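Local coordinates for penicillin binding protein 2X (Streptococcus thermophilus, PDB 5U47), which probably cross-links peptides between neighbouring glycan strands of the cell-wall peptidoglycan during septum synthesis, and binds penicillin, at residues 25-30 / 188-193; 135-140 / 204-209; 228-233 / 559-564; 495-500 / 565-570. The protein carries 1 engineered substitution. All blocks are in the same frame, centred on the assembly; numbering follows the deposited sequence.

In the fold
Interactions 1 and 2 lie together in the region of the dimerisation-domain family, with centres about 9 Å apart. Both reach the three-stranded sheet of strands 26-28, 189-192 and 207-210; interaction 2 joins the loop before its third strand to strand 134-143. Y193 of interaction 1 reaches E137 of interaction 2. Interactions 3 and 4 form a second pair, with centres about 11 Å apart, and both use helix 558-572 beside the five-stranded transpeptidase sheet. The two pairs are remote: centres of interactions 1 and 4 are about 53 Å apart. Within each pair the segments alternate along the chain. The first pair closes before the second opens, so the N-terminal and penicillin-binding parts are each tied internally.

Interaction 1. Residues 25-30 / 188-193; sequences KTIVAA and DGEAIY
K25 lies across E190 at about a right angle. Its CB comes within 3.2 Å of E190 OE1. Beyond that point the lysine chain bends: chi2 of -73° brings CD to 3.8 Å from I192 CG1. The charged ends stay apart, with K25 NZ 5.8 Å from E190 OE1, so this is a contact of the aliphatic chain and not a salt bridge. A water bound to E190 OE1 also donates weakly to K25 O.

V28 carries the other face. Its CG2, anti to the carbonyl carbon, rests on A191 CB at 3.6 Å. The backbone of V28 pairs with G189 in both directions. V28 N donates to G189 O, and G189 N gives V28 O a short bond of 2.7 Å. T26 and A191 form the next hydrogen-bonded pair, and I27 and E190 the non-hydrogen-bonded pair between them. This antiparallel pairing makes 26-28 an outer strand of a three-stranded sheet, completed by strand 207-210, in the dimerisation-domain region.

D188 closes one end. Its OD2 lies 3.4 Å from I27 CG2, and OD1 takes a weak bond from A30 N. At the other end T26 crosses the Y193 side chain at about a right angle, with OG1 3.4 Å from ring atom CD1. Y193 OH is bonded to E137, and a water links it to I27 O.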
loop_
_atom_site.group_PDB
_atom_site.type_symbol
_atom_site.label_atom_id
_atom_site.label_comp_id
_atom_site.label_asym_id
_atom_site.label_seq_id
_atom_site.Cartn_x
_atom_site.Cartn_y
_atom_site.Cartn_z
ATOM N N LYS A 25 -33.170 18.318 -10.228
ATOM C CA LYS A 25 -32.753 17.033 -9.674
ATOM C C LYS A 25 -31.763 17.160 -8.510
ATOM O O LYS A 25 -31.111 18.191 -8.336
ATOM C CB LYS A 25 -32.079 16.207 -10.773
ATOM C CG LYS A 25 -32.938 15.921 -12.003
ATOM C CD LYS A 25 -34.016 14.895 -11.713
ATOM C CE LYS A 25 -34.831 14.581 -12.955
ATOM N NZ LYS A 25 -34.008 14.065 -14.092
ATOM N N THR A 26 -31.661 16.079 -7.738
ATOM C CA THR A 26 -30.734 15.965 -6.619
ATOM C C THR A 26 -30.000 14.644 -6.787
ATOM O O THR A 26 -30.619 13.622 -7.056
ATOM C CB THR A 26 -31.470 15.932 -5.266
ATOM O OG1 THR A 26 -32.285 17.097 -5.139
ATOM C CG2 THR A 26 -30.488 15.859 -4.091
ATOM N N ILE A 27 -28.682 14.680 -6.633
ATOM C CA ILE A 27 -27.862 13.492 -6.746
ATOM C C ILE A 27 -28.190 12.502 -5.623
ATOM O O ILE A 27 -28.464 12.900 -4.483
ATOM C CB ILE A 27 -26.357 13.863 -6.687
ATOM C CG1 ILE A 27 -25.973 14.725 -7.899
ATOM C CG2 ILE A 27 -25.475 12.610 -6.628
ATOM C CD1 ILE A 27 -24.592 15.346 -7.799
ATOM N N VAL A 28 -28.206 11.219 -5.981
ATOM C CA VAL A 28 -28.393 10.122 -5.034
ATOM C C VAL A 28 -27.072 9.347 -5.102
ATOM O O VAL A 28 -26.730 8.758 -6.131
ATOM C CB VAL A 28 -29.604 9.231 -5.393
ATOM C CG1 VAL A 28 -29.732 8.057 -4.433
ATOM C CG2 VAL A 28 -30.882 10.042 -5.352
ATOM N N ALA A 29 -26.298 9.411 -4.030
ATOM C CA ALA A 29 -25.012 8.751 -3.993
ATOM C C ALA A 29 -25.178 7.250 -4.103
ATOM O O ALA A 29 -26.061 6.668 -3.494
ATOM C CB ALA A 29 -24.276 9.094 -2.703
ATOM N N ALA A 30 -24.340 6.638 -4.912
ATOM C CA ALA A 30 -24.331 5.195 -5.052
ATOM C C ALA A 30 -23.691 4.566 -3.808
ATOM O O ALA A 30 -22.933 5.221 -3.076
ATOM C CB ALA A 30 -23.531 4.805 -6.287
ATOM N N ASP A 188 -23.510 7.695 -9.632
ATOM C CA ASP A 188 -24.594 8.317 -8.907
ATOM C C ASP A 188 -25.961 8.198 -9.582
ATOM O O ASP A 188 -26.073 8.078 -10.801
ATOM C CB ASP A 188 -24.284 9.784 -8.662
ATOM C CG ASP A 188 -23.171 9.986 -7.656
ATOM O OD1 ASP A 188 -22.896 9.067 -6.827
ATOM O OD2 ASP A 188 -22.574 11.082 -7.681
ATOM N N GLY A 189 -26.987 8.180 -8.734
ATOM C CA GLY A 189 -28.372 8.135 -9.148
ATOM C C GLY A 189 -28.914 9.548 -9.161
ATOM O O GLY A 189 -28.168 10.505 -8.984
ATOM N N GLU A 190 -30.220 9.677 -9.327
ATOM C CA GLU A 190 -30.837 10.976 -9.422
ATOM C C GLU A 190 -32.241 10.861 -8.855
ATOM O O GLU A 190 -32.883 9.818 -8.995
ATOM C CB GLU A 190 -30.903 11.365 -10.905
ATOM C CG GLU A 190 -30.837 12.850 -11.193
ATOM C CD GLU A 190 -29.428 13.422 -11.092
ATOM O OE1 GLU A 190 -29.293 14.638 -10.830
ATOM O OE2 GLU A 190 -28.450 12.676 -11.284
ATOM N N ALA A 191 -32.711 11.912 -8.197
ATOM C CA ALA A 191 -34.064 11.919 -7.670
ATOM C C ALA A 191 -34.650 13.318 -7.662
ATOM O O ALA A 191 -33.930 14.323 -7.708
ATOM C CB ALA A 191 -34.091 11.344 -6.266
ATOM N N ILE A 192 -35.971 13.366 -7.621
ATOM C CA ILE A 192 -36.702 14.607 -7.525
ATOM C C ILE A 192 -37.229 14.660 -6.099
ATOM O O ILE A 192 -38.035 13.827 -5.695
ATOM C CB ILE A 192 -37.887 14.675 -8.516
ATOM C CG1 ILE A 192 -37.378 14.531 -9.949
ATOM C CG2 ILE A 192 -38.647 15.980 -8.343
ATOM C CD1 ILE A 192 -38.476 14.447 -10.989
ATOM N N TYR A 193 -36.735 15.613 -5.333
ATOM C CA TYR A 193 -37.239 15.823 -3.982
ATOM C C TYR A 193 -38.315 16.848 -4.091
ATOM O O TYR A 193 -38.271 17.678 -4.976
ATOM C CB TYR A 193 -36.161 16.407 -3.075
ATOM C CG TYR A 193 -35.138 15.442 -2.575
ATOM C CD1 TYR A 193 -34.218 14.851 -3.436
ATOM C CD2 TYR A 193 -35.047 15.148 -1.215
ATOM C CE1 TYR A 193 -33.257 13.967 -2.958
ATOM C CE2 TYR A 193 -34.079 14.289 -0.731
ATOM C CZ TYR A 193 -33.196 13.692 -1.607
ATOM O OH TYR A 193 -32.254 12.824 -1.120
HETATM O O HOH W 1 -28.418 16.979 -10.056
HETATM O O HOH W 2 -34.828 17.355 -6.228
HETATM O O HOH W 3 -29.335 12.785 -1.931
#

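Interaction 2. Residues 135-140 / 204-209; sequences AFEATT and GTETIT
G204 N donates to E137 OE1 at 3.0 Å, with an N-H...O angle of 141°. The N-H comes from above the carboxylate plane. A bend in the E137 chain, chi2 70°, turns CD back for this bond. G204 CA also makes a C-H...O contact of 3.4 Å with F136 O, and G204 O lies 3.8 Å from A135 CB. The positive phi of G204 suits a glycine.

E206 comes next. Both its oxygens crowd E137 OE1, with OE1 at 2.8 Å and OE2 at 2.9 Å. The two carboxylate planes are 76° apart. Such closeness of like groups would be expected to raise the pKa of at least one. E137 OE2 is held by Y193. Two waters donate to E206 OE1: one also donates to F136 O, the other accepts from A138 N.

From T207 to T209 the chain leaves this strand and pairs with strand 189-192 instead. The contact is thus a water-bridged junction between two sheets of the dimerisation-domain region, with a close pair of acidic side chains at its centre, and not a strand pairing.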
loop_
_atom_site.group_PDB
_atom_site.type_symbol
_atom_site.label_atom_id
_atom_site.label_comp_id
_atom_site.label_asym_id
_atom_site.label_seq_id
_atom_site.Cartn_x
_atom_site.Cartn_y
_atom_site.Cartn_z
ATOM N N ALA A 135 -41.502 10.872 7.537
ATOM C CA ALA A 135 -40.597 10.429 6.483
ATOM C C ALA A 135 -39.205 10.176 7.015
ATOM O O ALA A 135 -38.852 10.628 8.106
ATOM C CB ALA A 135 -40.574 11.452 5.349
ATOM N N PHE A 136 -38.406 9.456 6.234
ATOM C CA PHE A 136 -37.045 9.105 6.646
ATOM C C PHE A 136 -36.035 9.402 5.545
ATOM O O PHE A 136 -36.285 9.077 4.379
ATOM C CB PHE A 136 -36.983 7.628 7.015
ATOM C CG PHE A 136 -37.854 7.257 8.186
ATOM C CD1 PHE A 136 -37.362 7.317 9.481
ATOM C CD2 PHE A 136 -39.169 6.842 7.991
ATOM C CE1 PHE A 136 -38.157 6.968 10.566
ATOM C CE2 PHE A 136 -39.972 6.496 9.070
ATOM C CZ PHE A 136 -39.462 6.555 10.358
ATOM N N GLU A 137 -34.917 10.040 5.917
ATOM C CA GLU A 137 -33.832 10.327 4.971
ATOM C C GLU A 137 -32.637 9.462 5.371
ATOM O O GLU A 137 -32.249 9.405 6.554
ATOM C CB GLU A 137 -33.451 11.819 4.952
ATOM C CG GLU A 137 -32.403 12.255 3.891
ATOM C CD GLU A 137 -32.886 12.234 2.421
ATOM O OE1 GLU A 137 -34.082 11.963 2.170
ATOM O OE2 GLU A 137 -32.054 12.494 1.495
ATOM N N ALA A 138 -32.088 8.775 4.378
ATOM C CA ALA A 138 -30.934 7.912 4.565
ATOM C C ALA A 138 -29.663 8.737 4.711
ATOM O O ALA A 138 -29.471 9.730 4.008
ATOM C CB ALA A 138 -30.791 6.958 3.392
ATOM N N THR A 139 -28.820 8.331 5.653
ATOM C CA THR A 139 -27.519 8.948 5.860
ATOM C C THR A 139 -26.524 7.789 5.918
ATOM O O THR A 139 -26.667 6.863 6.728
ATOM C CB THR A 139 -27.445 9.793 7.142
ATOM O OG1 THR A 139 -27.747 8.970 8.272
ATOM C CG2 THR A 139 -28.419 10.954 7.078
ATOM N N THR A 140 -25.518 7.850 5.061
ATOM C CA THR A 140 -24.548 6.786 4.959
ATOM C C THR A 140 -23.247 7.155 5.630
ATOM O O THR A 140 -22.747 8.269 5.443
ATOM C CB THR A 140 -24.286 6.483 3.476
ATOM O OG1 THR A 140 -25.515 6.100 2.870
ATOM C CG2 THR A 140 -23.306 5.371 3.310
ATOM N N GLY A 204 -36.748 13.084 2.809
ATOM C CA GLY A 204 -37.514 11.842 2.901
ATOM C C GLY A 204 -38.646 11.661 1.900
ATOM O O GLY A 204 -39.274 10.606 1.874
ATOM N N THR A 205 -38.866 12.664 1.049
ATOM C CA THR A 205 -39.962 12.664 0.070
ATOM C C THR A 205 -39.609 12.194 -1.341
ATOM O O THR A 205 -40.498 12.078 -2.182
ATOM C CB THR A 205 -40.512 14.103 -0.086
ATOM O OG1 THR A 205 -39.447 14.985 -0.502
ATOM C CG2 THR A 205 -41.105 14.580 1.209
ATOM N N GLU A 206 -38.314 11.990 -1.587
ATOM C CA GLU A 206 -37.753 11.560 -2.892
ATOM C C GLU A 206 -38.502 10.561 -3.721
ATOM O O GLU A 206 -39.099 9.617 -3.205
ATOM C CB GLU A 206 -36.377 10.855 -2.734
ATOM C CG GLU A 206 -35.363 11.558 -1.903
ATOM C CD GLU A 206 -35.606 11.368 -0.425
ATOM O OE1 GLU A 206 -35.183 10.334 0.124
ATOM O OE2 GLU A 206 -36.205 12.278 0.181
ATOM N N THR A 207 -38.376 10.758 -5.028
ATOM C CA THR A 207 -38.834 9.823 -6.018
ATOM C C THR A 207 -37.579 9.630 -6.857
ATOM O O THR A 207 -37.118 10.563 -7.499
ATOM C CB THR A 207 -39.966 10.375 -6.905
ATOM O OG1 THR A 207 -41.141 10.582 -6.118
ATOM C CG2 THR A 207 -40.283 9.393 -8.037
ATOM N N ILE A 208 -37.004 8.436 -6.801
ATOM C CA ILE A 208 -35.812 8.119 -7.579
ATOM C C ILE A 208 -36.203 8.073 -9.050
ATOM O O ILE A 208 -37.213 7.471 -9.409
ATOM C CB ILE A 208 -35.171 6.797 -7.111
ATOM C CG1 ILE A 208 -34.611 6.998 -5.687
ATOM C CG2 ILE A 208 -34.079 6.354 -8.077
ATOM C CD1 ILE A 208 -34.086 5.746 -5.010
ATOM N N THR A 209 -35.425 8.753 -9.884
ATOM C CA THR A 209 -35.682 8.788 -11.323
ATOM C C THR A 209 -34.607 8.046 -12.105
ATOM O O THR A 209 -34.859 7.564 -13.224
ATOM C CB THR A 209 -35.807 10.229 -11.823
ATOM O OG1 THR A 209 -34.608 10.955 -11.540
ATOM C CG2 THR A 209 -36.983 10.904 -11.151
HETATM O O HOH W 4 -36.087 8.566 1.642
HETATM O O HOH W 5 -39.454 8.147 4.079
HETATM O O HOH W 6 -33.257 8.695 1.765
#

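Interaction 3. Residues 228-233 / 559-564; sequences TFLETQ and ATVVNP
The F229 ring has P564 CB at its edge, in plane, 3.7 Å from CE2. P564 O comes to the same ring atom obliquely, at 3.2 Å. The two side chains cross at about a right angle. The amide of Q233 is the second flat group. T560 O lies almost in its plane and takes a bond from NE2 of 2.9 Å, with an N-H...O angle of 166°. The N-H also lies in the plane of the T560 carbonyl. P564 CG sits 3.7 Å from NE2.

P564 has no N-H for T560 O one turn back, and helix 558-572 is kinked here; Q233 NE2 fills that place from the other helix. Q233 CB lies 4.2 Å from V561 CA. L230 CD1 touches V561 CG2 at 4.1 Å.

The short segments run nearly antiparallel, at 161°, with their axes 9.4 Å apart. T560 OG1 is bonded to Q240, further along helix 224-241. L230 and V561 both rest on M543 of strand 541-548. The two helices therefore lie side by side on the central sheet, as in other penicillin-recognising enzymes.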
loop_
_atom_site.group_PDB
_atom_site.type_symbol
_atom_site.label_atom_id
_atom_site.label_comp_id
_atom_site.label_asym_id
_atom_site.label_seq_id
_atom_site.Cartn_x
_atom_site.Cartn_y
_atom_site.Cartn_z
ATOM N N THR A 228 -4.116 -8.842 12.217
ATOM C CA THR A 228 -4.556 -8.702 13.621
ATOM C C THR A 228 -3.432 -9.081 14.560
ATOM O O THR A 228 -3.141 -8.378 15.525
ATOM C CB THR A 228 -5.843 -9.538 13.887
ATOM O OG1 THR A 228 -6.888 -9.032 13.054
ATOM C CG2 THR A 228 -6.310 -9.451 15.339
ATOM N N PHE A 229 -2.753 -10.163 14.227
ATOM C CA PHE A 229 -1.638 -10.642 15.013
ATOM C C PHE A 229 -0.471 -9.656 14.959
ATOM O O PHE A 229 0.154 -9.386 15.983
ATOM C CB PHE A 229 -1.235 -12.020 14.497
ATOM C CG PHE A 229 -0.272 -12.727 15.355
ATOM C CD1 PHE A 229 -0.712 -13.545 16.378
ATOM C CD2 PHE A 229 1.080 -12.606 15.128
ATOM C CE1 PHE A 229 0.192 -14.214 17.177
ATOM C CE2 PHE A 229 1.984 -13.261 15.916
ATOM C CZ PHE A 229 1.547 -14.066 16.951
ATOM N N LEU A 230 -0.192 -9.097 13.771
ATOM C CA LEU A 230 0.875 -8.107 13.626
ATOM C C LEU A 230 0.635 -6.854 14.492
ATOM O O LEU A 230 1.584 -6.312 15.086
ATOM C CB LEU A 230 1.031 -7.674 12.155
ATOM C CG LEU A 230 2.027 -6.553 11.882
ATOM C CD1 LEU A 230 3.417 -6.951 12.310
ATOM C CD2 LEU A 230 2.024 -6.163 10.418
ATOM N N GLU A 231 -0.614 -6.380 14.530
ATOM C CA GLU A 231 -0.976 -5.174 15.312
ATOM C C GLU A 231 -0.647 -5.376 16.795
ATOM O O GLU A 231 -0.072 -4.510 17.437
ATOM C CB GLU A 231 -2.468 -4.808 15.148
ATOM C CG GLU A 231 -2.928 -4.450 13.724
ATOM C CD GLU A 231 -2.538 -3.049 13.214
ATOM O OE1 GLU A 231 -2.339 -2.140 14.039
ATOM O OE2 GLU A 231 -2.476 -2.843 11.964
ATOM N N THR A 232 -1.012 -6.530 17.325
ATOM C CA THR A 232 -0.725 -6.864 18.712
ATOM C C THR A 232 0.777 -6.880 18.981
ATOM O O THR A 232 1.236 -6.278 19.952
ATOM C CB THR A 232 -1.306 -8.238 19.068
ATOM O OG1 THR A 232 -2.702 -8.250 18.774
ATOM C CG2 THR A 232 -1.061 -8.581 20.523
ATOM N N GLN A 233 1.547 -7.546 18.128
ATOM C CA GLN A 233 3.001 -7.606 18.338
ATOM C C GLN A 233 3.686 -6.275 18.127
ATOM O O GLN A 233 4.669 -5.999 18.798
ATOM C CB GLN A 233 3.668 -8.688 17.484
ATOM C CG GLN A 233 3.133 -10.055 17.780
ATOM C CD GLN A 233 3.230 -10.382 19.252
ATOM O OE1 GLN A 233 2.230 -10.655 19.863
ATOM N NE2 GLN A 233 4.444 -10.273 19.842
ATOM N N ALA A 559 12.900 -9.642 17.994
ATOM C CA ALA A 559 12.273 -10.944 18.220
ATOM C C ALA A 559 10.813 -10.789 18.632
ATOM O O ALA A 559 10.010 -11.678 18.404
ATOM C CB ALA A 559 13.020 -11.726 19.260
ATOM N N THR A 560 10.493 -9.663 19.265
ATOM C CA THR A 560 9.142 -9.372 19.695
ATOM C C THR A 560 8.155 -9.307 18.523
ATOM O O THR A 560 7.013 -9.746 18.636
ATOM C CB THR A 560 9.108 -8.022 20.462
ATOM O OG1 THR A 560 9.994 -8.098 21.587
ATOM C CG2 THR A 560 7.704 -7.687 20.941
ATOM N N VAL A 561 8.613 -8.805 17.389
ATOM C CA VAL A 561 7.728 -8.599 16.247
ATOM C C VAL A 561 7.984 -9.584 15.093
ATOM O O VAL A 561 7.042 -10.147 14.565
ATOM C CB VAL A 561 7.734 -7.100 15.819
ATOM C CG1 VAL A 561 9.098 -6.644 15.365
ATOM C CG2 VAL A 561 6.712 -6.844 14.729
ATOM N N VAL A 562 9.238 -9.856 14.750
ATOM C CA VAL A 562 9.523 -10.743 13.634
ATOM C C VAL A 562 9.190 -12.219 13.915
ATOM O O VAL A 562 8.438 -12.830 13.161
ATOM C CB VAL A 562 10.991 -10.620 13.166
ATOM C CG1 VAL A 562 11.263 -11.529 11.969
ATOM C CG2 VAL A 562 11.313 -9.177 12.818
ATOM N N ASN A 563 9.696 -12.765 15.014
ATOM C CA ASN A 563 9.531 -14.205 15.300
ATOM C C ASN A 563 8.086 -14.704 15.314
ATOM O O ASN A 563 7.758 -15.622 14.567
ATOM C CB ASN A 563 10.255 -14.634 16.624
ATOM C CG ASN A 563 11.747 -14.322 16.619
ATOM O OD1 ASN A 563 12.200 -13.457 15.888
ATOM N ND2 ASN A 563 12.511 -15.019 17.456
ATOM N N PRO A 564 7.223 -14.116 16.160
ATOM C CA PRO A 564 5.863 -14.659 16.201
ATOM C C PRO A 564 5.042 -14.399 14.931
ATOM O O PRO A 564 4.198 -15.214 14.576
ATOM C CB PRO A 564 5.257 -14.008 17.443
ATOM C CG PRO A 564 6.079 -12.803 17.714
ATOM C CD PRO A 564 7.423 -13.021 17.129
#

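Interaction 4. Residues 495-500 / 565-570; sequences IQVGNN and VLEEAM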
loop_
_atom_site.group_PDB
_atom_site.type_symbol
_atom_site.label_atom_id
_atom_site.label_comp_id
_atom_site.label_asym_id
_atom_site.label_seq_id
_atom_site.Cartn_x
_atom_site.Cartn_y
_atom_site.Cartn_z
ATOM N N ILE A 495 16.470 -13.847 15.734
ATOM C CA ILE A 495 15.320 -14.176 14.898
ATOM C C ILE A 495 15.245 -15.678 14.628
ATOM O O ILE A 495 16.136 -16.264 14.024
ATOM C CB ILE A 495 15.299 -13.337 13.609
ATOM C CG1 ILE A 495 15.131 -11.859 14.000
ATOM C CG2 ILE A 495 14.128 -13.762 12.718
ATOM C CD1 ILE A 495 15.153 -10.882 12.848
ATOM N N GLN A 496 14.160 -16.279 15.111
ATOM C CA GLN A 496 13.914 -17.693 14.954
ATOM C C GLN A 496 12.486 -17.906 14.469
ATOM O O GLN A 496 11.579 -17.182 14.879
ATOM C CB GLN A 496 14.130 -18.418 16.293
ATOM C CG GLN A 496 15.561 -18.353 16.812
ATOM C CD GLN A 496 15.756 -19.085 18.124
ATOM O OE1 GLN A 496 15.062 -20.060 18.411
ATOM N NE2 GLN A 496 16.717 -18.639 18.914
ATOM N N VAL A 497 12.309 -18.874 13.571
ATOM C CA VAL A 497 10.994 -19.246 13.040
ATOM C C VAL A 497 10.966 -20.778 13.030
ATOM O O VAL A 497 11.514 -21.419 12.124
ATOM C CB VAL A 497 10.767 -18.654 11.637
ATOM C CG1 VAL A 497 9.361 -18.973 11.152
ATOM C CG2 VAL A 497 10.974 -17.143 11.654
ATOM N N GLY A 498 10.371 -21.365 14.073
ATOM C CA GLY A 498 10.391 -22.825 14.232
ATOM C C GLY A 498 11.851 -23.277 14.206
ATOM O O GLY A 498 12.692 -22.691 14.890
ATOM N N ASN A 499 12.143 -24.295 13.398
ATOM C CA ASN A 499 13.509 -24.815 13.244
ATOM C C ASN A 499 14.119 -24.442 11.876
ATOM O O ASN A 499 15.092 -25.050 11.442
ATOM C CB ASN A 499 13.525 -26.342 13.465
ATOM C CG ASN A 499 12.577 -27.092 12.533
ATOM O OD1 ASN A 499 12.126 -26.562 11.518
ATOM N ND2 ASN A 499 12.275 -28.330 12.880
ATOM N N ASN A 500 13.549 -23.433 11.219
ATOM C CA ASN A 500 14.025 -23.004 9.899
ATOM C C ASN A 500 15.270 -22.153 9.983
ATOM O O ASN A 500 15.497 -21.462 10.984
ATOM C CB ASN A 500 12.988 -22.108 9.199
ATOM C CG ASN A 500 11.800 -22.862 8.678
ATOM O OD1 ASN A 500 10.688 -22.730 9.187
ATOM N ND2 ASN A 500 12.023 -23.656 7.657
ATOM N N VAL A 565 5.295 -13.292 14.243
ATOM C CA VAL A 565 4.540 -12.964 13.025
ATOM C C VAL A 565 4.915 -13.916 11.903
ATOM O O VAL A 565 4.031 -14.480 11.257
ATOM C CB VAL A 565 4.722 -11.486 12.633
ATOM C CG1 VAL A 565 4.058 -11.192 11.262
ATOM C CG2 VAL A 565 4.118 -10.611 13.727
ATOM N N LEU A 566 6.210 -14.137 11.681
ATOM C CA LEU A 566 6.626 -15.113 10.660
ATOM C C LEU A 566 6.211 -16.539 11.003
ATOM O O LEU A 566 5.906 -17.319 10.097
ATOM C CB LEU A 566 8.131 -15.047 10.377
ATOM C CG LEU A 566 8.565 -13.815 9.612
ATOM C CD1 LEU A 566 10.050 -13.852 9.367
ATOM C CD2 LEU A 566 7.813 -13.692 8.287
ATOM N N GLU A 567 6.207 -16.894 12.290
ATOM C CA GLU A 567 5.741 -18.221 12.699
ATOM C C GLU A 567 4.236 -18.342 12.429
ATOM O O GLU A 567 3.766 -19.389 11.979
ATOM C CB GLU A 567 6.076 -18.536 14.165
ATOM C CG GLU A 567 7.534 -18.929 14.345
ATOM C CD GLU A 567 7.898 -19.332 15.755
ATOM O OE1 GLU A 567 7.141 -19.020 16.707
ATOM O OE2 GLU A 567 8.953 -19.983 15.906
ATOM N N GLU A 568 3.494 -17.263 12.686
ATOM C CA GLU A 568 2.058 -17.267 12.420
ATOM C C GLU A 568 1.830 -17.422 10.923
ATOM O O GLU A 568 0.981 -18.196 10.515
ATOM C CB GLU A 568 1.386 -15.981 12.917
ATOM C CG GLU A 568 -0.148 -16.027 12.888
ATOM C CD GLU A 568 -0.756 -17.032 13.870
ATOM O OE1 GLU A 568 -0.041 -17.526 14.783
ATOM O OE2 GLU A 568 -1.963 -17.328 13.730
ATOM N N ALA A 569 2.610 -16.702 10.111
ATOM C CA ALA A 569 2.480 -16.781 8.656
ATOM C C ALA A 569 2.716 -18.197 8.150
ATOM O O ALA A 569 1.946 -18.712 7.317
ATOM C CB ALA A 569 3.441 -15.827 7.966
ATOM N N MET A 570 3.797 -18.810 8.640
ATOM C CA MET A 570 4.118 -20.189 8.264
ATOM C C MET A 570 3.032 -21.174 8.724
ATOM O O MET A 570 2.695 -22.100 7.992
ATOM C CB MET A 570 5.484 -20.613 8.813
ATOM C CG MET A 570 6.669 -19.912 8.170
ATOM S SD MET A 570 6.914 -20.289 6.417
ATOM C CE MET A 570 7.458 -21.985 6.488
#
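E567 reaches G498 on an extended chain, with CD anti to CA, chi2 -176°. V497 has CG1 anti to the backbone N, chi1 -176°, and CG2 beside that N. The two methyls have different nearest partners. CG1 lies 3.7 Å from E567 CG and 4.1 Å from M570 CG. CG2 lies 3.8 Å from L566 CB. The V497 and E567 side chains run past one another in opposing senses; E567 CG packs on V497 while the carboxylate goes on to the backbone.

There E567 OE2 accepts G498 N at 2.7 Å. The bond is nearly straight, 173°, and uses the anti lone pair of OE2. The same OE2 is 3.6 Å from V497 CA.

The acceptor meets a tight turn. V497 to N500 form a type II' beta turn, closed by N500 N to V497 O at 3.0 Å. G498 has the positive phi that this turn needs in its second position. V497 and L566 also both touch V534 of strand 526-534, which places the contact beside the central sheet. Strand 503-510, just after the loop, carries a Lys-Ser-Gly sequence, probably the active-site motif of this family.

Chemically, one carboxylate oxygen holds a turn N-H while CG of the same side chain packs on V497. The short, straight bond to an acceptor that is probably negatively charged should fix the turn against helix 558-572.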